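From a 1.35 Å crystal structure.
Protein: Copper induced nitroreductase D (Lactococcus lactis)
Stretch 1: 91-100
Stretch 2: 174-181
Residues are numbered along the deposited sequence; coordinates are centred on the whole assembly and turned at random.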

# COMPACT_ATOMS: atom_id res chain seq x y z
N GLY A 91 9.48 -24.87 -0.41
CA GLY A 91 8.44 -24.34 -1.26
C GLY A 91 8.76 -22.93 -1.72
O GLY A 91 8.41 -22.52 -2.83
N PHE A 92 9.44 -22.15 -0.88
CA PHE A 92 9.83 -20.81 -1.29
C PHE A 92 10.98 -20.91 -2.29
O PHE A 92 10.96 -20.24 -3.31
N LYS A 93 11.96 -21.77 -2.02
CA LYS A 93 13.08 -21.99 -2.94
C LYS A 93 12.63 -22.45 -4.32
O LYS A 93 13.17 -22.01 -5.33
N ALA A 94 11.64 -23.36 -4.36
CA ALA A 94 11.15 -23.92 -5.60
C ALA A 94 10.56 -22.89 -6.57
O ALA A 94 10.40 -23.18 -7.76
N ALA A 95 10.23 -21.70 -6.07
CA ALA A 95 9.70 -20.63 -6.90
C ALA A 95 10.75 -20.13 -7.90
O ALA A 95 11.93 -20.43 -7.78
N PHE A 96 10.31 -19.34 -8.87
CA PHE A 96 11.22 -18.78 -9.87
C PHE A 96 12.14 -17.71 -9.30
O PHE A 96 13.30 -17.58 -9.68
N GLY A 97 11.61 -16.90 -8.38
CA GLY A 97 12.40 -15.81 -7.84
C GLY A 97 11.81 -15.21 -6.58
O GLY A 97 10.72 -15.60 -6.14
N THR A 98 12.53 -14.23 -6.05
CA THR A 98 12.13 -13.49 -4.85
C THR A 98 12.43 -12.01 -5.10
O THR A 98 13.53 -11.65 -5.51
N ILE A 99 11.44 -11.16 -4.85
CA ILE A 99 11.62 -9.72 -4.92
C ILE A 99 11.69 -9.18 -3.50
O ILE A 99 10.71 -9.26 -2.76
N LEU A 100 12.85 -8.67 -3.11
CA LEU A 100 13.05 -8.09 -1.78
C LEU A 100 12.82 -6.59 -1.86
O LEU A 100 13.44 -5.89 -2.65
N ARG A 174 11.84 -4.70 4.05
CA ARG A 174 10.45 -4.72 4.54
C ARG A 174 9.63 -5.98 4.21
O ARG A 174 8.68 -6.30 4.92
N GLY A 175 9.98 -6.70 3.17
CA GLY A 175 9.13 -7.79 2.70
C GLY A 175 9.83 -8.55 1.58
O GLY A 175 10.71 -8.01 0.92
N GLN A 176 9.44 -9.81 1.39
CA GLN A 176 10.00 -10.64 0.33
C GLN A 176 8.88 -11.30 -0.43
O GLN A 176 8.17 -12.17 0.08
N LEU A 177 8.72 -10.89 -1.68
CA LEU A 177 7.64 -11.40 -2.52
C LEU A 177 8.19 -12.54 -3.38
O LEU A 177 8.96 -12.32 -4.31
N VAL A 178 7.85 -13.76 -3.00
CA VAL A 178 8.24 -14.99 -3.69
C VAL A 178 7.25 -15.21 -4.84
O VAL A 178 6.04 -15.11 -4.64
N PHE A 179 7.77 -15.45 -6.04
CA PHE A 179 6.92 -15.51 -7.23
C PHE A 179 7.34 -16.60 -8.19
O PHE A 179 8.49 -17.05 -8.21
N GLY A 180 6.39 -17.06 -8.98
CA GLY A 180 6.65 -18.09 -9.96
C GLY A 180 5.41 -18.58 -10.65
O GLY A 180 4.36 -17.95 -10.57
N SER A 181 5.52 -19.69 -11.36
CA SER A 181 4.37 -20.27 -12.00
C SER A 181 3.42 -20.86 -10.96
O SER A 181 3.86 -21.39 -9.94

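Paired β-strands sort their side chains onto two faces, and a glycine on one strand often makes the hollow into which a large residue on its partner can lean. The antiparallel pairing of strand 97-100 with strand 174-181 in copper induced nitroreductase D is a compact example. Its backbone frame is regular: Gly97 and Phe179 exchange hydrogen bonds (Gly97 N to Phe179 O, 3.1 Å; Phe179 N to Gly97 O, 3.0 Å), as do Ile99 and Leu177, with both Ile99 N to Leu177 O and Leu177 N to Ile99 O at 2.8 Å. Side chains of Ile99, Leu177 and Phe179 therefore share one face, while Thr98, Leu100, Gln176 and Val178 share the other.

The principal bump on the first face is Phe179. With chi1 at 75° (p), its side chain leaves the sheet on that face but its end comes nearer to the opposing strand, so that the ring lies across Gly97 and carries one face over Gly97 N. The hollow exists because Gly97 has no side chain: an ideal CB there would sit 2.9 Å from Phe179 CE2, a clash. The ring is held on its flanks as well. Ile99, in the m rotamer with chi2 t, brings CG1 to 3.7 Å from Phe179 CE2, while Phe96, chi1 t, presents the edge of its own ring, with CD2 3.8 Å from Phe179 CE1. Further along the same face, Ile99 CD1 meets Leu177 CD2 at 4.2 Å; Leu177 adopts t for chi1 and p for chi2. Ile99 thus touches two side chains of the partner strand, one aromatic and one aliphatic.

A second glycine makes room just before the first strand begins. Phe96 CB approaches Gly180 CA at 3.9 Å, and a CB on Gly180 would lie only 3.0 Å from Phe96 N. In the same place Phe96 N makes a weak hydrogen bond to Phe179 O, 3.0 Å long.

On the other face, the bump is Val178, chi1 t, and its hollow is built by Phe92 in the helix, Ala95 in the following loop and Thr98 in the strand. Ala95 points toward the partner, and its small CB rests 3.4 Å from Val178 CG1; Val178 CG1 also lies 3.7 Å from Phe92 O. Phe92, chi1 m, adds its ring, with CD1 4.2 Å from Val178 CG2, and Thr98 OG1 is 4.0 Å from that CG2 atom. Val178 thus touches the Ala95 methyl, the Phe92 ring and carbonyl oxygen, and Thr98.

Thr98, chi1 m, turns CG2 to 3.8 Å from Gln176 CB, and Leu100, m then p, sets CG 3.9 Å from Gln176 CG. The aliphatic part of Gln176 therefore packs against both neighbours. Polar atoms take no hydrogen-bonding role in this side-chain packing: Thr98 OG1 and the Gln176 amide find their partners elsewhere in the structure, so the side chains meet by shape, while the hydrogen bonds between the strands come from the backbone.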

# COMPACT_ATOMS: atom_id res chain seq x y z
CB PHE A 92 10.23 -19.95 -0.08
CG PHE A 92 9.12 -19.73 0.87
CD1 PHE A 92 7.86 -19.40 0.43
CD2 PHE A 92 9.34 -19.82 2.24
CE1 PHE A 92 6.83 -19.17 1.32
CE2 PHE A 92 8.32 -19.60 3.14
CZ PHE A 92 7.06 -19.29 2.68
CB LYS A 93 14.08 -23.01 -2.36
CG LYS A 93 15.30 -23.20 -3.26
CD LYS A 93 16.30 -24.20 -2.69
CE LYS A 93 16.92 -25.00 -3.81
NZ LYS A 93 17.80 -26.09 -3.33
CB ALA A 94 10.12 -25.00 -5.29
CB ALA A 95 9.22 -19.48 -6.01
CB PHE A 96 10.42 -18.18 -11.03
CG PHE A 96 11.26 -17.70 -12.17
CD1 PHE A 96 11.78 -18.58 -13.09
CD2 PHE A 96 11.49 -16.34 -12.35
CE1 PHE A 96 12.54 -18.15 -14.15
CE2 PHE A 96 12.26 -15.91 -13.40
CZ PHE A 96 12.78 -16.81 -14.30
CB THR A 98 12.82 -13.97 -3.55
OG1 THR A 98 12.59 -15.37 -3.38
CG2 THR A 98 12.28 -13.27 -2.35
CB ILE A 99 10.48 -9.05 -5.68
CG1 ILE A 99 10.31 -9.67 -7.08
CG2 ILE A 99 10.67 -7.52 -5.74
CD1 ILE A 99 8.91 -9.48 -7.67
CB LEU A 100 14.43 -8.40 -1.23
CG LEU A 100 14.69 -9.91 -0.99
CD1 LEU A 100 15.19 -10.60 -2.24
CD2 LEU A 100 15.69 -10.11 0.14
CB ARG A 174 9.67 -3.53 3.99
CG ARG A 174 10.32 -2.19 4.15
CD ARG A 174 10.81 -1.92 5.54
NE ARG A 174 9.78 -1.90 6.57
CZ ARG A 174 9.84 -2.56 7.73
NH1 ARG A 174 10.81 -3.44 7.99
NH2 ARG A 174 8.90 -2.39 8.66
CB GLN A 176 10.96 -11.69 0.88
CG GLN A 176 12.09 -11.10 1.70
CD GLN A 176 11.70 -10.94 3.16
OE1 GLN A 176 11.29 -11.91 3.80
NE2 GLN A 176 11.85 -9.75 3.69
CB LEU A 177 7.04 -10.29 -3.36
CG LEU A 177 5.78 -10.65 -4.12
CD1 LEU A 177 4.56 -10.85 -3.21
CD2 LEU A 177 5.48 -9.57 -5.18
CB VAL A 178 8.19 -16.17 -2.72
CG1 VAL A 178 8.62 -17.44 -3.41
CG2 VAL A 178 9.10 -15.91 -1.55
CB PHE A 179 6.85 -14.15 -7.94
CG PHE A 179 8.09 -13.78 -8.71
CD1 PHE A 179 8.16 -14.04 -10.07
CD2 PHE A 179 9.19 -13.23 -8.07
CE1 PHE A 179 9.29 -13.70 -10.79
CE2 PHE A 179 10.35 -12.91 -8.78
CZ PHE A 179 10.39 -13.16 -10.14
CB SER A 181 4.79 -21.33 -12.99
OG SER A 181 5.63 -22.31 -12.40